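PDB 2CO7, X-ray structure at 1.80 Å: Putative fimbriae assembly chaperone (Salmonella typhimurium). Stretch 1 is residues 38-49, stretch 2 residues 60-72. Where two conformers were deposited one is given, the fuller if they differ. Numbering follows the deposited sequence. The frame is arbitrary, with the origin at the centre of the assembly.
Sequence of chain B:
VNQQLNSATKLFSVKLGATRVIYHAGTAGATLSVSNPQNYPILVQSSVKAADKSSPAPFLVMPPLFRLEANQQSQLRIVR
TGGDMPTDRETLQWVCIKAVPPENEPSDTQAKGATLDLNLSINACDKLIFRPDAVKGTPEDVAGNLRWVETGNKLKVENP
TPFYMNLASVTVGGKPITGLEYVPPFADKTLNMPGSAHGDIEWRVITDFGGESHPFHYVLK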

ATOM      1  N   GLN B  38       3.438  -2.470  19.172  1.00 17.70           N
ATOM      2  CA  GLN B  38       2.466  -2.350  20.253  1.00 16.92           C
ATOM      3  C   GLN B  38       2.951  -3.032  21.501  1.00 17.85           C
ATOM      4  O   GLN B  38       3.669  -4.026  21.431  1.00 17.86           O
ATOM      5  CB  GLN B  38       1.130  -2.976  19.842  1.00 17.15           C
ATOM      6  CG  GLN B  38       0.272  -2.067  18.932  1.00 17.21           C
ATOM      7  CD  GLN B  38       0.766  -1.930  17.468  1.00 20.12           C
ATOM      8  OE1 GLN B  38       0.761  -0.831  16.933  1.00 20.49           O
ATOM      9  NE2 GLN B  38       1.171  -3.032  16.831  1.00 18.50           N
ATOM     10  N   ASN B  39       2.520  -2.503  22.642  1.00 18.06           N
ATOM     11  CA  ASN B  39       2.848  -3.066  23.943  1.00 19.34           C
ATOM     12  C   ASN B  39       1.827  -4.120  24.374  1.00 19.32           C
ATOM     13  O   ASN B  39       1.442  -4.204  25.543  1.00 19.63           O
ATOM     14  CB  ASN B  39       2.972  -1.961  25.005  1.00 20.21           C
ATOM     15  CG  ASN B  39       3.870  -2.369  26.155  1.00 22.50           C
ATOM     16  OD1 ASN B  39       4.598  -3.368  26.049  1.00 23.01           O
ATOM     17  ND2 ASN B  39       3.836  -1.607  27.243  1.00 25.28           N
ATOM     18  N   TYR B  40       1.394  -4.919  23.403  1.00 19.15           N
ATOM     19  CA  TYR B  40       0.450  -6.012  23.607  1.00 19.23           C
ATOM     20  C   TYR B  40       0.546  -6.937  22.384  1.00 18.12           C
ATOM     21  O   TYR B  40       1.073  -6.533  21.358  1.00 18.18           O
ATOM     22  CB  TYR B  40      -0.982  -5.470  23.779  1.00 19.63           C
ATOM     23  CG  TYR B  40      -1.485  -4.538  22.684  1.00 19.77           C
ATOM     24  CD1 TYR B  40      -1.985  -5.041  21.487  1.00 20.30           C
ATOM     25  CD2 TYR B  40      -1.524  -3.145  22.886  1.00 21.51           C
ATOM     26  CE1 TYR B  40      -2.471  -4.175  20.478  1.00 20.71           C
ATOM     27  CE2 TYR B  40      -2.007  -2.283  21.894  1.00 20.33           C
ATOM     28  CZ  TYR B  40      -2.503  -2.812  20.714  1.00 21.11           C
ATOM     29  OH  TYR B  40      -3.006  -1.964  19.756  1.00 20.88           O
ATOM     30  N   PRO B  41       0.044  -8.183  22.493  1.00 18.85           N
ATOM     31  CA  PRO B  41       0.213  -9.156  21.402  1.00 17.72           C
ATOM     32  C   PRO B  41      -0.697  -8.852  20.196  1.00 17.22           C
ATOM     33  O   PRO B  41      -1.809  -8.326  20.369  1.00 18.12           O
ATOM     34  CB  PRO B  41      -0.200 -10.506  22.044  1.00 17.63           C
ATOM     35  CG  PRO B  41      -0.435 -10.223  23.482  1.00 18.76           C
ATOM     36  CD  PRO B  41      -0.718  -8.758  23.620  1.00 17.86           C
ATOM     37  N   ILE B  42      -0.201  -9.159  19.009  1.00 16.99           N
ATOM     38  CA  ILE B  42      -0.971  -9.066  17.775  1.00 16.69           C
ATOM     39  C   ILE B  42      -0.917 -10.364  16.988  1.00 16.96           C
ATOM     40  O   ILE B  42       0.005 -11.146  17.136  1.00 18.47           O
ATOM     41  CB  ILE B  42      -0.501  -7.906  16.877  1.00 17.61           C
ATOM     42  CG1 ILE B  42       0.902  -8.149  16.341  1.00 16.91           C
ATOM     43  CG2 ILE B  42      -0.625  -6.589  17.616  1.00 15.14           C
ATOM     44  CD1 ILE B  42       1.390  -7.118  15.265  1.00 17.76           C
ATOM     45  N   LEU B  43      -1.920 -10.577  16.151  1.00 17.19           N
ATOM     46  CA  LEU B  43      -1.938 -11.722  15.256  1.00 17.43           C
ATOM     47  C   LEU B  43      -1.485 -11.245  13.875  1.00 18.30           C
ATOM     48  O   LEU B  43      -1.814 -10.137  13.438  1.00 18.63           O
ATOM     49  CB  LEU B  43      -3.334 -12.352  15.183  1.00 17.89           C
ATOM     50  CG  LEU B  43      -3.950 -12.971  16.433  1.00 17.73           C
ATOM     51  CD1 LEU B  43      -5.343 -13.619  16.160  1.00 18.28           C
ATOM     52  CD2 LEU B  43      -2.985 -14.020  17.001  1.00 20.63           C
ATOM     53  N   VAL B  44      -0.716 -12.077  13.197  1.00 18.45           N
ATOM     54  CA  VAL B  44      -0.167 -11.696  11.903  1.00 19.54           C
ATOM     55  C   VAL B  44      -0.416 -12.799  10.871  1.00 19.44           C
ATOM     56  O   VAL B  44      -0.311 -13.978  11.191  1.00 20.05           O
ATOM     57  CB  VAL B  44       1.334 -11.353  11.985  1.00 19.61           C
ATOM     58  CG1 VAL B  44       1.837 -10.792  10.651  1.00 20.78           C
ATOM     59  CG2 VAL B  44       1.594 -10.304  13.046  1.00 20.54           C
ATOM     60  N   GLN B  45      -0.766 -12.389   9.656  1.00 19.94           N
ATOM     61  CA  GLN B  45      -0.897 -13.284   8.532  1.00 19.83           C
ATOM     62  C   GLN B  45      -0.029 -12.734   7.409  1.00 20.90           C
ATOM     63  O   GLN B  45      -0.068 -11.538   7.103  1.00 20.70           O
ATOM     64  CB  GLN B  45      -2.353 -13.355   8.102  1.00 21.71           C
ATOM     65  CG  GLN B  45      -2.611 -14.175   6.852  1.00 26.77           C
ATOM     66  CD  GLN B  45      -3.804 -13.656   6.101  1.00 31.64           C
ATOM     67  OE1 GLN B  45      -4.947 -13.776   6.551  1.00 33.22           O
ATOM     68  NE2 GLN B  45      -3.547 -13.047   4.963  1.00 34.28           N
ATOM     69  N   SER B  46       0.768 -13.600   6.802  1.00 20.43           N
ATOM     70  CA  SER B  46       1.525 -13.186   5.638  0.50 21.75           C
ATOM     71  C   SER B  46       1.083 -13.986   4.438  1.00 22.26           C
ATOM     72  O   SER B  46       0.799 -15.216   4.532  1.00 22.41           O
ATOM     73  CB  SER B  46       3.020 -13.349   5.859  0.50 20.89           C
ATOM     74  OG  SER B  46       3.406 -12.890   7.132  0.50 22.58           O
ATOM     75  N   SER B  47       0.985 -13.285   3.308  1.00 23.55           N
ATOM     76  CA  SER B  47       0.597 -13.879   2.033  1.00 22.99           C
ATOM     77  C   SER B  47       1.432 -13.271   0.889  1.00 22.42           C
ATOM     78  O   SER B  47       1.986 -12.208   1.050  1.00 21.68           O
ATOM     79  CB  SER B  47      -0.905 -13.611   1.785  1.00 23.59           C
ATOM     80  OG  SER B  47      -1.153 -12.201   1.845  1.00 27.91           O
ATOM     81  N   VAL B  48       1.564 -13.978  -0.233  1.00 21.39           N
ATOM     82  CA  VAL B  48       2.152 -13.399  -1.478  1.00 21.55           C
ATOM     83  C   VAL B  48       1.087 -13.374  -2.575  1.00 21.23           C
ATOM     84  O   VAL B  48       0.394 -14.373  -2.786  1.00 22.83           O
ATOM     85  CB  VAL B  48       3.405 -14.187  -1.956  1.00 20.90           C
ATOM     86  CG1 VAL B  48       4.020 -13.533  -3.188  1.00 18.08           C
ATOM     87  CG2 VAL B  48       4.465 -14.203  -0.850  1.00 23.87           C
ATOM     88  N   LYS B  49       0.924 -12.238  -3.247  1.00 20.81           N
ATOM     89  CA  LYS B  49      -0.043 -12.148  -4.365  1.00 19.89           C
ATOM     90  C   LYS B  49       0.732 -11.784  -5.625  1.00 19.26           C
ATOM     91  O   LYS B  49       1.842 -11.233  -5.548  1.00 20.38           O
ATOM     92  CB  LYS B  49      -1.102 -11.080  -4.105  1.00 20.62           C
ATOM     93  CG  LYS B  49      -1.876 -11.254  -2.783  1.00 21.33           C
ATOM     94  CD  LYS B  49      -2.502 -12.602  -2.750  1.00 26.19           C
ATOM     95  CE  LYS B  49      -3.650 -12.746  -3.663  1.00 27.35           C
ATOM     96  NZ  LYS B  49      -4.622 -13.763  -3.143  1.00 26.34           N
TER
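Stretch 2, residues 60-72: LVMPPLFRLEANQ

Stretch 2 runs back along stretch 1 as its antiparallel neighbour in a sheet. Strand 65-68 lies beside strand 42-49, the axes approaching to 4.7 Å with 150° between their N-to-C directions. The ladder pairs Ile42 with Leu68 and Val44 with Phe66, each by two hydrogen bonds: Ile42 N to Leu68 O and Leu68 N to Ile42 O, both 2.9 Å, then Val44 N to Phe66 O at 2.8 Å and Phe66 N to Val44 O at 3.0 Å. Pro64, in the loop before the strand, extends the ladder, its O accepting from Ser46 N at 2.8 Å.

On the face carrying Ile42, Val44, Phe66 and Leu68, the main bump is the Phe66 ring. With chi1 in p, it lies against Val44, whose CB sits over the ring face, 3.6 Å from its centroid; a branched, compact valine suits the flat surface. CG1 of Val44 reaches CZ of Phe66 at 3.2 Å, while its CG2 meets CD1 of Leu68 at 4.0 Å, so Val44 fills the hollow between Phe66 and Leu68, neighbours on this face. Small Ser46 leaves room at the ring edge, where its OG lies 3.5 Å from CE2 of Phe66, buried without a polar partner. Beyond it, the extended segment 60-62 turns Val61 inward, CG2 meeting CG2 of Val48 at 3.4 Å.

The face bearing Leu43 and Arg67 is more open. The long aliphatic stem of Arg67 gives Leu43 an apolar surface, CG to CD2 at 3.8 Å, and the ring of Pro41 covers one face of the guanidinium, CG to NH2 at 3.6 Å. Glu69 OE2 holds Arg67 NH1 in a 2.8 Å salt bridge. A type II turn from Glu69 to Gln72 then carries the chain onward; within it Asn71 N bonds Gln38 O at 3.1 Å, and the small CB of Ala70 fits 3.4 Å from Tyr40 N.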

ATOM      1  N   LEU B  60       5.780 -19.028  -1.045  1.00 23.03           N
ATOM      2  CA  LEU B  60       5.208 -19.299   0.249  1.00 23.59           C
ATOM      3  C   LEU B  60       5.965 -18.468   1.262  1.00 23.63           C
ATOM      4  O   LEU B  60       7.173 -18.277   1.141  1.00 21.82           O
ATOM      5  CB  LEU B  60       5.301 -20.781   0.565  1.00 24.72           C
ATOM      6  CG  LEU B  60       4.111 -21.709   0.266  1.00 27.13           C
ATOM      7  CD1 LEU B  60       3.168 -21.190  -0.758  1.00 31.64           C
ATOM      8  CD2 LEU B  60       4.572 -23.144  -0.106  1.00 25.51           C
ATOM      9  N   VAL B  61       5.231 -17.920   2.220  1.00 23.32           N
ATOM     10  CA  VAL B  61       5.838 -17.225   3.343  1.00 24.01           C
ATOM     11  C   VAL B  61       5.645 -18.059   4.589  1.00 25.27           C
ATOM     12  O   VAL B  61       4.543 -18.567   4.855  1.00 25.09           O
ATOM     13  CB  VAL B  61       5.265 -15.788   3.572  1.00 24.92           C
ATOM     14  CG1 VAL B  61       6.035 -15.081   4.725  1.00 25.27           C
ATOM     15  CG2 VAL B  61       5.374 -14.970   2.335  1.00 25.09           C
ATOM     16  N   MET B  62       6.736 -18.191   5.346  1.00 25.84           N
ATOM     17  CA  MET B  62       6.797 -19.028   6.553  0.50 25.68           C
ATOM     18  C   MET B  62       7.254 -18.220   7.762  1.00 25.43           C
ATOM     19  O   MET B  62       8.346 -17.635   7.731  1.00 26.42           O
ATOM     20  CB  MET B  62       7.812 -20.164   6.378  0.50 25.54           C
ATOM     21  CG  MET B  62       7.345 -21.382   5.581  0.50 25.92           C
ATOM     22  SD  MET B  62       8.740 -22.361   5.009  0.50 27.74           S
ATOM     23  CE  MET B  62       9.353 -21.227   3.768  0.50 26.28           C
ATOM     24  N   PRO B  63       6.463 -18.212   8.852  1.00 24.62           N
ATOM     25  CA  PRO B  63       5.139 -18.846   9.006  1.00 22.85           C
ATOM     26  C   PRO B  63       4.073 -17.971   8.345  1.00 21.49           C
ATOM     27  O   PRO B  63       4.181 -16.756   8.432  1.00 22.03           O
ATOM     28  CB  PRO B  63       4.933 -18.853  10.531  1.00 23.00           C
ATOM     29  CG  PRO B  63       5.716 -17.657  11.036  1.00 23.13           C
ATOM     30  CD  PRO B  63       6.903 -17.513  10.078  1.00 24.32           C
ATOM     31  N   PRO B  64       3.021 -18.569   7.756  1.00 20.62           N
ATOM     32  CA  PRO B  64       1.903 -17.798   7.176  1.00 21.02           C
ATOM     33  C   PRO B  64       0.987 -17.169   8.231  1.00 21.02           C
ATOM     34  O   PRO B  64       0.366 -16.140   7.949  1.00 21.27           O
ATOM     35  CB  PRO B  64       1.115 -18.835   6.384  1.00 20.99           C
ATOM     36  CG  PRO B  64       1.480 -20.127   6.993  1.00 20.52           C
ATOM     37  CD  PRO B  64       2.829 -20.019   7.587  1.00 21.96           C
ATOM     38  N   LEU B  65       0.981 -17.759   9.428  1.00 19.85           N
ATOM     39  CA  LEU B  65       0.116 -17.358  10.519  1.00 20.57           C
ATOM     40  C   LEU B  65       0.921 -17.398  11.830  1.00 20.05           C
ATOM     41  O   LEU B  65       1.476 -18.448  12.186  1.00 17.98           O
ATOM     42  CB  LEU B  65      -1.034 -18.352  10.590  1.00 22.46           C
ATOM     43  CG  LEU B  65      -2.446 -17.807  10.556  1.00 26.91           C
ATOM     44  CD1 LEU B  65      -2.641 -16.852  11.680  1.00 27.83           C
ATOM     45  CD2 LEU B  65      -2.629 -17.095   9.214  1.00 27.77           C
ATOM     46  N   PHE B  66       1.005 -16.278  12.543  1.00 19.19           N
ATOM     47  CA  PHE B  66       1.769 -16.282  13.805  1.00 20.52           C
ATOM     48  C   PHE B  66       1.276 -15.180  14.735  1.00 20.27           C
ATOM     49  O   PHE B  66       0.515 -14.304  14.323  1.00 21.21           O
ATOM     50  CB  PHE B  66       3.281 -16.119  13.524  1.00 20.59           C
ATOM     51  CG  PHE B  66       3.641 -14.890  12.689  1.00 23.04           C
ATOM     52  CD1 PHE B  66       4.257 -13.795  13.292  1.00 24.21           C
ATOM     53  CD2 PHE B  66       3.433 -14.860  11.301  1.00 24.04           C
ATOM     54  CE1 PHE B  66       4.634 -12.673  12.562  1.00 21.98           C
ATOM     55  CE2 PHE B  66       3.804 -13.729  10.537  1.00 24.91           C
ATOM     56  CZ  PHE B  66       4.421 -12.637  11.172  1.00 23.65           C
ATOM     57  N   ARG B  67       1.706 -15.242  15.985  1.00 20.00           N
ATOM     58  CA  ARG B  67       1.341 -14.256  16.972  1.00 19.32           C
ATOM     59  C   ARG B  67       2.648 -13.580  17.348  1.00 20.31           C
ATOM     60  O   ARG B  67       3.662 -14.254  17.567  1.00 21.90           O
ATOM     61  CB  ARG B  67       0.702 -14.963  18.169  1.00 20.52           C
ATOM     62  CG  ARG B  67       0.064 -14.066  19.224  1.00 20.83           C
ATOM     63  CD  ARG B  67      -0.794 -14.997  20.086  1.00 26.69           C
ATOM     64  NE  ARG B  67      -1.516 -14.340  21.174  1.00 31.98           N
ATOM     65  CZ  ARG B  67      -1.046 -14.192  22.408  1.00 33.46           C
ATOM     66  NH1 ARG B  67       0.178 -14.598  22.710  1.00 35.61           N
ATOM     67  NH2 ARG B  67      -1.791 -13.606  23.334  1.00 34.93           N
ATOM     68  N   LEU B  68       2.626 -12.257  17.434  1.00 19.97           N
ATOM     69  CA  LEU B  68       3.754 -11.500  17.995  1.00 20.20           C
ATOM     70  C   LEU B  68       3.434 -10.971  19.378  1.00 21.29           C
ATOM     71  O   LEU B  68       2.389 -10.365  19.575  1.00 21.16           O
ATOM     72  CB  LEU B  68       4.142 -10.357  17.072  1.00 20.23           C
ATOM     73  CG  LEU B  68       4.798 -10.781  15.751  1.00 19.42           C
ATOM     74  CD1 LEU B  68       5.031  -9.505  14.948  1.00 18.53           C
ATOM     75  CD2 LEU B  68       6.093 -11.568  15.981  1.00 24.19           C
ATOM     76  N   GLU B  69       4.326 -11.223  20.349  1.00 20.64           N
ATOM     77  CA  GLU B  69       4.196 -10.611  21.661  1.00 19.98           C
ATOM     78  C   GLU B  69       4.479  -9.113  21.534  1.00 18.34           C
ATOM     79  O   GLU B  69       4.991  -8.656  20.495  1.00 17.93           O
ATOM     80  CB  GLU B  69       5.175 -11.244  22.670  1.00 20.57           C
ATOM     81  CG  GLU B  69       4.976 -12.746  22.915  1.00 24.75           C
ATOM     82  CD  GLU B  69       3.573 -13.088  23.431  1.00 31.39           C
ATOM     83  OE1 GLU B  69       3.427 -13.331  24.636  1.00 36.96           O
ATOM     84  OE2 GLU B  69       2.607 -13.111  22.629  1.00 37.23           O
ATOM     85  N   ALA B  70       4.165  -8.381  22.604  1.00 18.48           N
ATOM     86  CA  ALA B  70       4.475  -6.951  22.734  1.00 18.42           C
ATOM     87  C   ALA B  70       5.919  -6.768  22.263  1.00 18.54           C
ATOM     88  O   ALA B  70       6.821  -7.435  22.783  1.00 17.11           O
ATOM     89  CB  ALA B  70       4.334  -6.492  24.222  1.00 17.36           C
ATOM     90  N   ASN B  71       6.125  -5.836  21.338  1.00 18.51           N
ATOM     91  CA  ASN B  71       7.473  -5.418  20.885  1.00 18.92           C
ATOM     92  C   ASN B  71       8.340  -6.529  20.263  1.00 18.52           C
ATOM     93  O   ASN B  71       9.541  -6.358  20.072  1.00 18.99           O
ATOM     94  CB  ASN B  71       8.250  -4.686  22.025  1.00 19.80           C
ATOM     95  CG  ASN B  71       7.327  -3.977  23.026  1.00 22.68           C
ATOM     96  OD1 ASN B  71       6.855  -4.577  24.007  1.00 28.34           O
ATOM     97  ND2 ASN B  71       7.116  -2.710  22.825  1.00 22.46           N
ATOM     98  N   GLN B  72       7.737  -7.665  19.914  1.00 18.59           N
ATOM     99  CA  GLN B  72       8.491  -8.768  19.353  1.00 18.81           C
ATOM    100  C   GLN B  72       8.920  -8.519  17.922  1.00 18.90           C
ATOM    101  O   GLN B  72       8.145  -7.994  17.115  1.00 18.86           O
ATOM    102  CB  GLN B  72       7.710 -10.084  19.439  1.00 19.32           C
ATOM    103  CG  GLN B  72       8.517 -11.310  18.954  1.00 19.34           C
ATOM    104  CD  GLN B  72       7.784 -12.621  19.119  1.00 20.20           C
ATOM    105  OE1 GLN B  72       6.641 -12.666  19.554  1.00 18.71           O
ATOM    106  NE2 GLN B  72       8.481 -13.722  18.815  1.00 24.54           N
TER